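Local coordinates for DNA damage response protein Rtt109, putative (Neosartorya fumigata, PDB 5ZB9) that probably transfers acetyl groups from acetyl-CoA to histone lysines, acting in DNA replication and the DNA damage response, at residues S121-V124 / Q125-R129; I223-R226 / S227-K230; D270-D273 / E274-E277; K295-A298 / Q299-M303; Q459-V462 / G463-E467. All coordinates share one frame; numbering follows the deposited sequence.

Contact 1: residues S121-V124 / Q125-R129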
loop_
_atom_site.group_PDB
_atom_site.type_symbol
_atom_site.label_atom_id
_atom_site.label_comp_id
_atom_site.label_asym_id
_atom_site.label_seq_id
_atom_site.Cartn_x
_atom_site.Cartn_y
_atom_site.Cartn_z
ATOM N N SER A 121 7.059 6.864 1.696
ATOM C CA SER A 121 7.395 8.274 1.504
ATOM C C SER A 121 8.135 8.489 0.193
ATOM O O SER A 121 7.805 9.380 -0.590
ATOM C CB SER A 121 8.260 8.790 2.656
ATOM O OG SER A 121 7.559 9.742 3.428
ATOM N N PHE A 122 9.141 7.653 -0.032
ATOM C CA PHE A 122 9.943 7.703 -1.243
ATOM C C PHE A 122 9.088 7.548 -2.493
ATOM O O PHE A 122 9.221 8.327 -3.434
ATOM C CB PHE A 122 11.015 6.616 -1.196
ATOM C CG PHE A 122 11.779 6.464 -2.472
ATOM C CD1 PHE A 122 12.749 7.386 -2.829
ATOM C CD2 PHE A 122 11.543 5.393 -3.310
ATOM C CE1 PHE A 122 13.459 7.248 -4.002
ATOM C CE2 PHE A 122 12.254 5.253 -4.483
ATOM C CZ PHE A 122 13.212 6.183 -4.825
ATOM N N LEU A 123 8.201 6.554 -2.500
ATOM C CA LEU A 123 7.388 6.285 -3.681
ATOM C C LEU A 123 6.367 7.399 -3.914
ATOM O O LEU A 123 6.012 7.690 -5.055
ATOM C CB LEU A 123 6.688 4.927 -3.557
ATOM C CG LEU A 123 7.621 3.712 -3.446
ATOM C CD1 LEU A 123 6.851 2.438 -3.110
ATOM C CD2 LEU A 123 8.455 3.524 -4.718
ATOM N N VAL A 124 5.899 8.028 -2.836
ATOM C CA VAL A 124 4.972 9.146 -2.970
ATOM C C VAL A 124 5.655 10.359 -3.601
ATOM O O VAL A 124 5.114 10.966 -4.525
ATOM C CB VAL A 124 4.375 9.557 -1.614
ATOM C CG1 VAL A 124 3.662 10.894 -1.736
ATOM C CG2 VAL A 124 3.424 8.481 -1.102
ATOM N N GLN A 125 6.847 10.700 -3.109
ATOM C CA GLN A 125 7.612 11.826 -3.649
ATOM C C GLN A 125 7.883 11.670 -5.139
ATOM O O GLN A 125 7.827 12.640 -5.885
ATOM C CB GLN A 125 8.944 11.993 -2.911
ATOM C CG GLN A 125 8.801 12.277 -1.416
ATOM C CD GLN A 125 10.132 12.211 -0.673
ATOM O OE1 GLN A 125 11.195 12.424 -1.260
ATOM N NE2 GLN A 125 10.074 11.907 0.621
ATOM N N THR A 126 8.158 10.445 -5.571
ATOM C CA THR A 126 8.608 10.214 -6.939
ATOM C C THR A 126 7.495 9.854 -7.915
ATOM O O THR A 126 7.752 9.712 -9.103
ATOM C CB THR A 126 9.665 9.088 -6.998
ATOM O OG1 THR A 126 9.085 7.864 -6.543
ATOM C CG2 THR A 126 10.862 9.415 -6.128
ATOM N N HIS A 127 6.267 9.693 -7.436
ATOM C CA HIS A 127 5.175 9.313 -8.332
ATOM C C HIS A 127 4.051 10.322 -8.291
ATOM O O HIS A 127 3.089 10.235 -9.054
ATOM C CB HIS A 127 4.664 7.912 -7.990
ATOM C CG HIS A 127 5.661 6.844 -8.289
ATOM N ND1 HIS A 127 5.649 6.122 -9.463
ATOM C CD2 HIS A 127 6.745 6.422 -7.599
ATOM C CE1 HIS A 127 6.665 5.278 -9.467
ATOM N NE2 HIS A 127 7.346 5.439 -8.347
ATOM N N GLN A 128 4.196 11.286 -7.395
ATOM C CA GLN A 128 3.312 12.436 -7.338
ATOM C C GLN A 128 3.325 13.202 -8.662
ATOM O O GLN A 128 4.371 13.634 -9.119
ATOM C CB GLN A 128 3.732 13.352 -6.188
ATOM C CG GLN A 128 2.849 14.562 -6.006
ATOM C CD GLN A 128 1.442 14.183 -5.625
ATOM O OE1 GLN A 128 0.566 14.053 -6.486
ATOM N NE2 GLN A 128 1.212 13.999 -4.327
ATOM N N ARG A 129 2.162 13.352 -9.282
ATOM C CA ARG A 129 2.036 14.150 -10.498
ATOM C C ARG A 129 1.314 15.447 -10.175
ATOM O O ARG A 129 0.430 15.460 -9.321
ATOM C CB ARG A 129 1.278 13.390 -11.582
ATOM C CG ARG A 129 2.082 12.329 -12.297
ATOM C CD ARG A 129 1.214 11.631 -13.326
ATOM N NE ARG A 129 0.310 10.677 -12.701
ATOM C CZ ARG A 129 -0.868 10.314 -13.199
ATOM N NH1 ARG A 129 -1.309 10.847 -14.331
ATOM N NH2 ARG A 129 -1.612 9.422 -12.556
#

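Contact 2: residues I223-R226 / S227-K230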
loop_
_atom_site.group_PDB
_atom_site.type_symbol
_atom_site.label_atom_id
_atom_site.label_comp_id
_atom_site.label_asym_id
_atom_site.label_seq_id
_atom_site.Cartn_x
_atom_site.Cartn_y
_atom_site.Cartn_z
ATOM N N ILE A 223 -2.041 8.227 18.568
ATOM C CA ILE A 223 -2.363 9.157 19.656
ATOM C C ILE A 223 -2.261 10.623 19.211
ATOM O O ILE A 223 -2.893 11.506 19.798
ATOM C CB ILE A 223 -1.457 8.909 20.902
ATOM C CG1 ILE A 223 -1.867 9.812 22.078
ATOM C CG2 ILE A 223 0.017 9.077 20.561
ATOM C CD1 ILE A 223 -3.348 9.709 22.464
ATOM N N THR A 224 -1.509 10.876 18.149
ATOM C CA THR A 224 -1.482 12.207 17.547
ATOM C C THR A 224 -2.881 12.756 17.217
ATOM O O THR A 224 -3.085 13.969 17.203
ATOM C CB THR A 224 -0.641 12.214 16.261
ATOM O OG1 THR A 224 -1.111 11.189 15.376
ATOM C CG2 THR A 224 0.817 11.957 16.577
ATOM N N ALA A 225 -3.841 11.869 16.966
ATOM C CA ALA A 225 -5.188 12.284 16.573
ATOM C C ALA A 225 -5.957 12.925 17.726
ATOM O O ALA A 225 -6.966 13.608 17.508
ATOM C CB ALA A 225 -5.973 11.102 16.020
ATOM N N ARG A 226 -5.484 12.705 18.947
ATOM C CA ARG A 226 -6.142 13.260 20.119
ATOM C C ARG A 226 -6.103 14.788 20.104
ATOM O O ARG A 226 -7.037 15.450 20.565
ATOM C CB ARG A 226 -5.497 12.727 21.400
ATOM C CG ARG A 226 -6.365 12.900 22.643
ATOM C CD ARG A 226 -5.683 12.342 23.877
ATOM N NE ARG A 226 -4.303 12.808 23.958
ATOM C CZ ARG A 226 -3.456 12.479 24.927
ATOM N NH1 ARG A 226 -3.851 11.681 25.915
ATOM N NH2 ARG A 226 -2.216 12.950 24.903
ATOM N N SER A 227 -5.032 15.341 19.546
ATOM C CA SER A 227 -4.809 16.779 19.606
ATOM C C SER A 227 -5.143 17.531 18.311
ATOM O O SER A 227 -4.960 18.746 18.240
ATOM C CB SER A 227 -3.357 17.058 20.001
ATOM O OG SER A 227 -2.462 16.461 19.087
ATOM N N ASP A 228 -5.627 16.827 17.294
ATOM C CA ASP A 228 -6.119 17.502 16.097
ATOM C C ASP A 228 -7.424 18.202 16.444
ATOM O O ASP A 228 -8.198 17.696 17.254
ATOM C CB ASP A 228 -6.325 16.517 14.943
ATOM C CG ASP A 228 -5.033 15.836 14.515
ATOM O OD1 ASP A 228 -4.030 16.537 14.262
ATOM O OD2 ASP A 228 -5.018 14.593 14.437
ATOM N N GLY A 229 -7.665 19.369 15.855
ATOM C CA GLY A 229 -8.899 20.095 16.111
ATOM C C GLY A 229 -10.110 19.422 15.492
ATOM O O GLY A 229 -9.983 18.744 14.475
ATOM N N LYS A 230 -11.279 19.603 16.103
ATOM C CA LYS A 230 -12.527 19.041 15.582
ATOM C C LYS A 230 -12.802 19.414 14.128
ATOM O O LYS A 230 -13.408 18.631 13.396
ATOM C CB LYS A 230 -13.726 19.487 16.419
ATOM C CG LYS A 230 -13.826 18.874 17.797
ATOM C CD LYS A 230 -15.214 19.121 18.388
ATOM C CE LYS A 230 -15.146 19.437 19.881
ATOM N NZ LYS A 230 -14.634 20.818 20.158
#

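Contact 3: residues D270-D273 / E274-E277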
loop_
_atom_site.group_PDB
_atom_site.type_symbol
_atom_site.label_atom_id
_atom_site.label_comp_id
_atom_site.label_asym_id
_atom_site.label_seq_id
_atom_site.Cartn_x
_atom_site.Cartn_y
_atom_site.Cartn_z
ATOM N N ASP A 270 -17.402 -12.612 -5.290
ATOM C CA ASP A 270 -18.550 -13.436 -4.923
ATOM C C ASP A 270 -19.865 -12.749 -5.235
ATOM O O ASP A 270 -20.818 -13.385 -5.690
ATOM C CB ASP A 270 -18.518 -13.787 -3.437
ATOM C CG ASP A 270 -17.527 -14.875 -3.123
ATOM O OD1 ASP A 270 -16.793 -15.284 -4.045
ATOM O OD2 ASP A 270 -17.473 -15.317 -1.954
ATOM N N LEU A 271 -19.927 -11.453 -4.962
ATOM C CA LEU A 271 -21.133 -10.696 -5.243
ATOM C C LEU A 271 -21.324 -10.568 -6.755
ATOM O O LEU A 271 -22.438 -10.697 -7.247
ATOM C CB LEU A 271 -21.080 -9.318 -4.587
ATOM C CG LEU A 271 -21.089 -9.261 -3.062
ATOM C CD1 LEU A 271 -20.653 -7.884 -2.596
ATOM C CD2 LEU A 271 -22.464 -9.601 -2.516
ATOM N N ASP A 272 -20.237 -10.327 -7.487
ATOM C CA ASP A 272 -20.307 -10.241 -8.945
ATOM C C ASP A 272 -20.889 -11.519 -9.549
ATOM O O ASP A 272 -21.590 -11.469 -10.555
ATOM C CB ASP A 272 -18.926 -9.969 -9.551
ATOM C CG ASP A 272 -18.549 -8.487 -9.534
ATOM O OD1 ASP A 272 -19.387 -7.636 -9.146
ATOM O OD2 ASP A 272 -17.405 -8.172 -9.925
ATOM N N ASP A 273 -20.610 -12.660 -8.928
ATOM C CA ASP A 273 -21.118 -13.928 -9.426
ATOM C C ASP A 273 -22.622 -14.122 -9.162
ATOM O O ASP A 273 -23.214 -15.094 -9.618
ATOM C CB ASP A 273 -20.328 -15.087 -8.821
ATOM C CG ASP A 273 -20.148 -16.246 -9.804
ATOM O OD1 ASP A 273 -19.693 -15.993 -10.945
ATOM O OD2 ASP A 273 -20.468 -17.404 -9.442
ATOM N N GLU A 274 -23.242 -13.205 -8.426
ATOM C CA GLU A 274 -24.696 -13.209 -8.294
ATOM C C GLU A 274 -25.338 -12.599 -9.540
ATOM O O GLU A 274 -26.529 -12.778 -9.782
ATOM C CB GLU A 274 -25.148 -12.442 -7.047
ATOM C CG GLU A 274 -24.623 -12.994 -5.734
ATOM C CD GLU A 274 -25.096 -12.200 -4.515
ATOM O OE1 GLU A 274 -25.779 -11.164 -4.682
ATOM O OE2 GLU A 274 -24.787 -12.620 -3.381
ATOM N N LEU A 275 -24.548 -11.872 -10.325
ATOM C CA LEU A 275 -25.043 -11.261 -11.562
ATOM C C LEU A 275 -25.337 -12.317 -12.619
ATOM O O LEU A 275 -24.681 -13.357 -12.653
ATOM C CB LEU A 275 -24.028 -10.258 -12.121
ATOM C CG LEU A 275 -23.602 -9.100 -11.218
ATOM C CD1 LEU A 275 -22.575 -8.224 -11.911
ATOM C CD2 LEU A 275 -24.799 -8.287 -10.802
ATOM N N PRO A 276 -26.322 -12.057 -13.489
ATOM C CA PRO A 276 -26.562 -12.971 -14.614
ATOM C C PRO A 276 -25.382 -12.950 -15.586
ATOM O O PRO A 276 -24.721 -11.925 -15.697
ATOM C CB PRO A 276 -27.842 -12.423 -15.249
ATOM C CG PRO A 276 -27.950 -11.015 -14.773
ATOM C CD PRO A 276 -27.299 -10.956 -13.435
ATOM N N GLU A 277 -25.096 -14.067 -16.252
ATOM C CA GLU A 277 -23.919 -14.132 -17.122
ATOM C C GLU A 277 -24.154 -13.361 -18.409
ATOM O O GLU A 277 -23.209 -12.989 -19.101
ATOM C CB GLU A 277 -23.538 -15.581 -17.438
ATOM C CG GLU A 277 -24.482 -16.306 -18.379
ATOM C CD GLU A 277 -24.772 -17.727 -17.923
ATOM O OE1 GLU A 277 -24.629 -18.011 -16.708
ATOM O OE2 GLU A 277 -25.142 -18.558 -18.778
#

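Contact 4: residues K295-A298 / Q299-M303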
loop_
_atom_site.group_PDB
_atom_site.type_symbol
_atom_site.label_atom_id
_atom_site.label_comp_id
_atom_site.label_asym_id
_atom_site.label_seq_id
_atom_site.Cartn_x
_atom_site.Cartn_y
_atom_site.Cartn_z
ATOM N N LYS A 295 -27.173 -4.146 -1.902
ATOM C CA LYS A 295 -27.826 -3.119 -2.719
ATOM C C LYS A 295 -27.180 -1.737 -2.665
ATOM O O LYS A 295 -27.468 -0.884 -3.502
ATOM C CB LYS A 295 -29.297 -2.995 -2.313
ATOM C CG LYS A 295 -30.114 -4.260 -2.553
ATOM C CD LYS A 295 -30.078 -4.646 -4.024
ATOM C CE LYS A 295 -30.906 -5.891 -4.314
ATOM N NZ LYS A 295 -31.018 -6.102 -5.792
ATOM N N SER A 296 -26.313 -1.510 -1.688
ATOM C CA SER A 296 -25.641 -0.225 -1.566
ATOM C C SER A 296 -24.224 -0.375 -1.033
ATOM O O SER A 296 -23.842 -1.438 -0.523
ATOM C CB SER A 296 -26.422 0.694 -0.645
ATOM O OG SER A 296 -26.283 0.260 0.696
ATOM N N LEU A 297 -23.454 0.705 -1.132
ATOM C CA LEU A 297 -22.098 0.729 -0.603
ATOM C C LEU A 297 -22.109 0.558 0.916
ATOM O O LEU A 297 -21.305 -0.189 1.473
ATOM C CB LEU A 297 -21.402 2.029 -0.996
ATOM C CG LEU A 297 -19.915 2.126 -0.677
ATOM C CD1 LEU A 297 -19.187 0.853 -1.103
ATOM C CD2 LEU A 297 -19.327 3.348 -1.357
ATOM N N ALA A 298 -23.036 1.241 1.580
ATOM C CA ALA A 298 -23.211 1.105 3.025
ATOM C C ALA A 298 -23.446 -0.348 3.421
ATOM O O ALA A 298 -22.930 -0.826 4.431
ATOM C CB ALA A 298 -24.372 1.973 3.499
ATOM N N GLN A 299 -24.227 -1.050 2.609
ATOM C CA GLN A 299 -24.591 -2.426 2.906
ATOM C C GLN A 299 -23.426 -3.376 2.607
ATOM O O GLN A 299 -23.297 -4.434 3.227
ATOM C CB GLN A 299 -25.835 -2.814 2.110
ATOM C CG GLN A 299 -26.612 -3.973 2.692
ATOM C CD GLN A 299 -27.792 -4.397 1.819
ATOM O OE1 GLN A 299 -28.174 -3.697 0.868
ATOM N NE2 GLN A 299 -28.371 -5.556 2.139
ATOM N N PHE A 300 -22.576 -2.989 1.660
ATOM C CA PHE A 300 -21.350 -3.732 1.377
ATOM C C PHE A 300 -20.429 -3.771 2.605
ATOM O O PHE A 300 -19.945 -4.837 2.980
ATOM C CB PHE A 300 -20.620 -3.122 0.165
ATOM C CG PHE A 300 -19.266 -3.731 -0.113
ATOM C CD1 PHE A 300 -19.151 -4.895 -0.858
ATOM C CD2 PHE A 300 -18.107 -3.132 0.363
ATOM C CE1 PHE A 300 -17.910 -5.458 -1.110
ATOM C CE2 PHE A 300 -16.862 -3.690 0.111
ATOM C CZ PHE A 300 -16.765 -4.852 -0.628
ATOM N N TRP A 301 -20.195 -2.622 3.239
ATOM C CA TRP A 301 -19.319 -2.592 4.413
ATOM C C TRP A 301 -19.938 -3.355 5.587
ATOM O O TRP A 301 -19.223 -3.994 6.370
ATOM C CB TRP A 301 -18.986 -1.154 4.838
ATOM C CG TRP A 301 -18.159 -0.395 3.836
ATOM C CD1 TRP A 301 -18.501 0.767 3.213
ATOM C CD2 TRP A 301 -16.864 -0.754 3.328
ATOM N NE1 TRP A 301 -17.502 1.157 2.351
ATOM C CE2 TRP A 301 -16.488 0.239 2.399
ATOM C CE3 TRP A 301 -15.986 -1.818 3.569
ATOM C CZ2 TRP A 301 -15.276 0.202 1.710
ATOM C CZ3 TRP A 301 -14.782 -1.855 2.882
ATOM C CH2 TRP A 301 -14.439 -0.850 1.965
ATOM N N GLU A 302 -21.260 -3.299 5.708
ATOM C CA GLU A 302 -21.926 -4.032 6.772
ATOM C C GLU A 302 -21.760 -5.522 6.564
ATOM O O GLU A 302 -21.421 -6.254 7.492
ATOM C CB GLU A 302 -23.407 -3.691 6.847
ATOM C CG GLU A 302 -24.080 -4.313 8.061
ATOM C CD GLU A 302 -25.591 -4.431 7.918
ATOM O OE1 GLU A 302 -26.158 -3.847 6.959
ATOM O OE2 GLU A 302 -26.205 -5.125 8.765
ATOM N N MET A 303 -21.987 -5.975 5.339
ATOM C CA MET A 303 -21.916 -7.405 5.062
ATOM C C MET A 303 -20.472 -7.910 5.016
ATOM O O MET A 303 -20.229 -9.109 5.164
ATOM C CB MET A 303 -22.647 -7.726 3.758
ATOM C CG MET A 303 -24.157 -7.509 3.835
ATOM S SD MET A 303 -24.959 -8.572 5.069
ATOM C CE MET A 303 -25.315 -7.389 6.358
#

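Contact 5: residues Q459-V462 / G463-E467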
loop_
_atom_site.group_PDB
_atom_site.type_symbol
_atom_site.label_atom_id
_atom_site.label_comp_id
_atom_site.label_asym_id
_atom_site.label_seq_id
_atom_site.Cartn_x
_atom_site.Cartn_y
_atom_site.Cartn_z
ATOM N N GLN A 459 23.845 -7.020 -13.531
ATOM C CA GLN A 459 24.834 -6.303 -12.732
ATOM C C GLN A 459 25.637 -7.342 -11.951
ATOM O O GLN A 459 25.230 -8.501 -11.861
ATOM C CB GLN A 459 24.167 -5.299 -11.790
ATOM C CG GLN A 459 23.352 -4.202 -12.503
ATOM C CD GLN A 459 22.455 -3.405 -11.543
ATOM O OE1 GLN A 459 22.793 -3.211 -10.373
ATOM N NE2 GLN A 459 21.305 -2.951 -12.041
ATOM N N LEU A 460 26.785 -6.948 -11.411
ATOM C CA LEU A 460 27.599 -7.868 -10.619
ATOM C C LEU A 460 27.085 -7.952 -9.197
ATOM O O LEU A 460 27.233 -8.965 -8.518
ATOM C CB LEU A 460 29.064 -7.428 -10.588
ATOM C CG LEU A 460 29.971 -7.650 -11.796
ATOM C CD1 LEU A 460 29.621 -6.694 -12.925
ATOM C CD2 LEU A 460 31.419 -7.469 -11.369
ATOM N N TRP A 461 26.496 -6.854 -8.750
ATOM C CA TRP A 461 26.038 -6.715 -7.383
ATOM C C TRP A 461 24.971 -5.639 -7.403
ATOM O O TRP A 461 25.183 -4.567 -7.962
ATOM C CB TRP A 461 27.204 -6.354 -6.467
ATOM C CG TRP A 461 26.966 -6.494 -4.997
ATOM C CD1 TRP A 461 27.179 -7.604 -4.234
ATOM C CD2 TRP A 461 26.525 -5.470 -4.100
ATOM N NE1 TRP A 461 26.876 -7.343 -2.919
ATOM C CE2 TRP A 461 26.474 -6.037 -2.809
ATOM C CE3 TRP A 461 26.156 -4.133 -4.262
ATOM C CZ2 TRP A 461 26.068 -5.314 -1.690
ATOM C CZ3 TRP A 461 25.755 -3.415 -3.148
ATOM C CH2 TRP A 461 25.713 -4.008 -1.881
ATOM N N VAL A 462 23.812 -5.938 -6.829
ATOM C CA VAL A 462 22.691 -5.008 -6.828
ATOM C C VAL A 462 22.459 -4.429 -5.434
ATOM O O VAL A 462 22.527 -5.143 -4.432
ATOM C CB VAL A 462 21.402 -5.696 -7.325
ATOM C CG1 VAL A 462 20.181 -4.797 -7.126
ATOM C CG2 VAL A 462 21.550 -6.095 -8.789
ATOM N N GLY A 463 22.205 -3.126 -5.375
ATOM C CA GLY A 463 21.801 -2.497 -4.132
ATOM C C GLY A 463 22.807 -1.513 -3.586
ATOM O O GLY A 463 23.671 -1.014 -4.308
ATOM N N GLN A 464 22.681 -1.214 -2.302
ATOM C CA GLN A 464 23.648 -0.360 -1.631
ATOM C C GLN A 464 23.536 -0.542 -0.141
ATOM O O GLN A 464 22.534 -1.048 0.368
ATOM C CB GLN A 464 23.449 1.112 -1.996
ATOM C CG GLN A 464 22.117 1.698 -1.575
ATOM C CD GLN A 464 21.907 3.103 -2.119
ATOM O OE1 GLN A 464 21.288 3.289 -3.161
ATOM N NE2 GLN A 464 22.424 4.097 -1.410
ATOM N N ARG A 465 24.578 -0.132 0.559
ATOM C CA ARG A 465 24.598 -0.224 2.001
ATOM C C ARG A 465 24.256 1.134 2.586
ATOM O O ARG A 465 24.638 2.172 2.046
ATOM C CB ARG A 465 25.958 -0.715 2.488
ATOM C CG ARG A 465 26.346 -2.054 1.919
ATOM C CD ARG A 465 27.194 -2.825 2.912
ATOM N NE ARG A 465 27.956 -3.895 2.277
ATOM C CZ ARG A 465 27.456 -5.079 1.930
ATOM N NH1 ARG A 465 26.177 -5.354 2.135
ATOM N NH2 ARG A 465 28.237 -5.986 1.366
ATOM N N VAL A 466 23.516 1.113 3.685
ATOM C CA VAL A 466 23.005 2.328 4.296
ATOM C C VAL A 466 23.386 2.387 5.764
ATOM O O VAL A 466 23.198 1.419 6.502
ATOM C CB VAL A 466 21.474 2.409 4.182
ATOM C CG1 VAL A 466 20.968 3.672 4.846
ATOM C CG2 VAL A 466 21.048 2.345 2.725
ATOM N N GLU A 467 23.925 3.519 6.192
ATOM C CA GLU A 467 24.204 3.709 7.603
ATOM C C GLU A 467 23.348 4.846 8.131
ATOM O O GLU A 467 23.337 5.936 7.560
ATOM C CB GLU A 467 25.685 3.992 7.836
ATOM C CG GLU A 467 26.133 3.768 9.272
ATOM C CD GLU A 467 27.585 4.166 9.501
ATOM O OE1 GLU A 467 27.997 4.266 10.680
ATOM O OE2 GLU A 467 28.310 4.381 8.503
HETATM O O HOH W 1 22.382 -1.574 -8.007
HETATM O O HOH W 2 25.227 -1.499 -7.126
#

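Contact 1: residues S121-V124 / Q125-R129
Thr126 lays its methyl CG2 over one face of the Phe122 ring, a CH-pi contact 4.3 Å from the ring centroid, toward the C-terminal part of helix 111-127, the crossover helix of a beta-alpha-beta unit with strands 86-96 and 133-140. The methyl sits off-centre, toward the rim, nearest CE1. With CG anti to the backbone N (chi1 172°), the Phe122 ring lies alongside Thr126. The same threonine uses its hydroxyl on the backbone: Thr126 OG1 donates to Phe122 O at 3.1 Å. Thr126 N also donates to Phe122 O, at 3.2 Å, from the opposite face of the carbonyl plane, so one oxygen is gripped by main chain and side chain of one residue. One residue earlier, Gln125 N donates to Ser121 O at 3.0 Å, and Gln125 CG rests against that same oxygen. Further along, Val124 O takes Gln128 N at 3.0 Å and, weakly, His127 N. In the next shell, Val124 packs on Leu134 and Val136 of strand 133-140, whereas Leu123 and His127 face strands 50-61 and 71-82, with the His127 ring meeting that of His55 almost at right angles. The imidazole turns its edge to the helix: His127 CD2 lies 2.9 Å from Leu123 O, which is in the ring plane.

Contact 2: residues I223-R226 / S227-K230
Thr224 O meets both Ser227 and Asp228. Ser227 N donates weakly to Thr224 O at 3.3 Å, and Ser227 OG stands 3.2 Å from Thr224 O. Chi1 of 58° folds that hydroxyl back over the turn, between the backbone N and the carbonyl carbon. Next along, Asp228 N reaches Ala225 O at 3.5 Å, again weakly. A firmer bond lies just upstream, where Arg226 N donates to Ile223 O at 3.0 Å. Three successive amides thus each look back three residues. The Asp228 carboxylate turns back to Ala225: Asp228 OD2 is 3.2 Å from Ala225 CA and 4.0 Å from Ala225 CB, both carbon contacts. It also comes near Thr224 O, but two acceptors gain nothing from each other. The charge is met elsewhere, by a salt bridge from Asp228 OD1 to Arg178 NH1. Thr224 OG1 likewise has its partner outside, Asp174 OD2, with a weak bond to Arg178 besides. Within the first segment, Ile223 CD1 lies over one face of the Arg226 guanidinium. In this surface loop between helix 214-218 and strand 235-236, residues 223-226 have helical phi/psi and the turns overlap, with i+3 to i bonds as in a 3-10 helix, though two of the three are weak.

Contact 3: residues D270-D273 / E274-E277
Glu274, the first residue of 274-277, meets Leu271 twice. Glu274 N donates to Leu271 O at 2.9 Å. The glutamate side chain then runs back beside that of Leu271, the two pointing the same way. Chi1 of -60° turns CG beside the backbone N, and the extended chain beyond it carries Glu274 OE2 to 3.9 Å from Leu271 CD2. The carboxylate has its polar partner outside: OE2 bonds to Ser293 OG, with a long, weak ion pair to Arg292. Leu275 follows and repeats the backbone pattern one residue on. Leu275 N donates to Asp272 O at 3.0 Å, closing a type I beta turn from Asp272 to Leu275, and Leu275 CB sits 3.1 Å from Asp272 O. Farther out on the side chain, Leu275 CD1 passes Asp272 OD1 at 4.3 Å. Pro276 packs on Glu286. The chain following helix 266-272 thus makes a type I turn rich in acids. Several negative groups gather here, but Asp272 is paired with Arg253 and Arg258, and Asp270 with Arg307, so their repulsion is probably offset by basic residues from outside, while Glu274 is met by the hydroxyl of Ser293 and only weakly by Arg292.

Contact 4: residues K295-A298 / Q299-M303
An N-cap starts helix 297-304, and Ser296 supplies it. Ser296 OG accepts from Gln299 N at 3.1 Å, placed near that amide by chi1 of 73°, which sets the hydroxyl between the backbone N and the carbonyl carbon. Gln299 answers with its own side chain. CG lies anti to the backbone N, and the extended chain reaches back alongside Lys295 until Gln299 OE1 accepts from Lys295 N at 3.0 Å. The donor stands 58° out of the amide C=O plane, and the amide oxygen also touches Lys295 CB. The ammonium of Lys295 leads elsewhere, to Trp291 O. Behind the cap the regular bonds begin, with Phe300 N on Ser296 O at 3.0 Å and Trp301 N on Leu297 O at 3.2 Å. Leu297 runs side by side with Trp301, Leu297 CD1 being 3.9 Å from Trp301 NE1 and 4.4 Å from Phe300 CD2. Phe300 CD2 in turn sits over the centre of one Trp301 face. Phe300 then turns inward to helix 266-272, where its ring meets that of Phe267, and Leu297 packs on Tyr239 and Val256. The arrangement is a serine N-cap, with the Gln299 side chain reaching the amide before the cap residue and not that of the cap residue itself.

Contact 5: residues Q459-V462 / G463-E467
The benzene end of Trp461 touches the guanidinium of Arg465. Trp461 CZ2 lies 3.5 Å above one face of the Arg465 guanidinium, toward its rim, and is 3.8 Å from Arg465 NH2. The planes are 75° apart, so the indole presents its edge to the guanidinium face rather than stacking on it, and NH1 lies in the plane of the ring. Trp461 has CG anti to the backbone N, which sends the indole along the chain toward the strand. The guanidinium has stronger partners outside, since NH1 makes a salt bridge to Glu70 and a hydrogen bond to Thr24.

The same indole also packs on the backbone. Trp461 CZ3 approaches Gly463 O at 3.4 Å, and the ring spans the peptide as far as Gln464 N. Gly463 adopts phi 114° and psi -161°, angles at which a CB would run into Val462 O. Gly463 is where the loop after helix 439-457 passes into strand 464-467, antiparallel to strand 22-35, with Gln464 and Val466 bonded to Ile25 and Val23. Val462 turns into the interior against Val453 and Ala457 of helix 439-457, and Gln459 NE2 donates to His416 O.

Two waters bridge the loop to Gly463. One donates to Gln459 OE1 at 2.9 Å and accepts from Gly463 N at 3.1 Å. The second donates to Trp461 O at 3.2 Å and to Gly463 O at 3.3 Å.

Only contact 1 is buried; the other four lie at the surface. Contacts 3 and 4 are neighbours, on helices 266-272 and 297-304, which follow each other in the chain and touch where Leu271 CD1 meets Phe300 CD1 at 3.8 Å. Contact 3 follows one helix through a turn, and contact 4 caps the start of the next. Contact 1 lies in a helix joining two strands, with apolar and aromatic neighbours, where contact 3 gathers acids paired to arginines. Contact 2 has weak turn bonds and charge partners from outside, near the CoA-site residue Arg171, and contact 5, where a loop enters a strand, is bridged by two waters and has an aromatic-guanidinium contact.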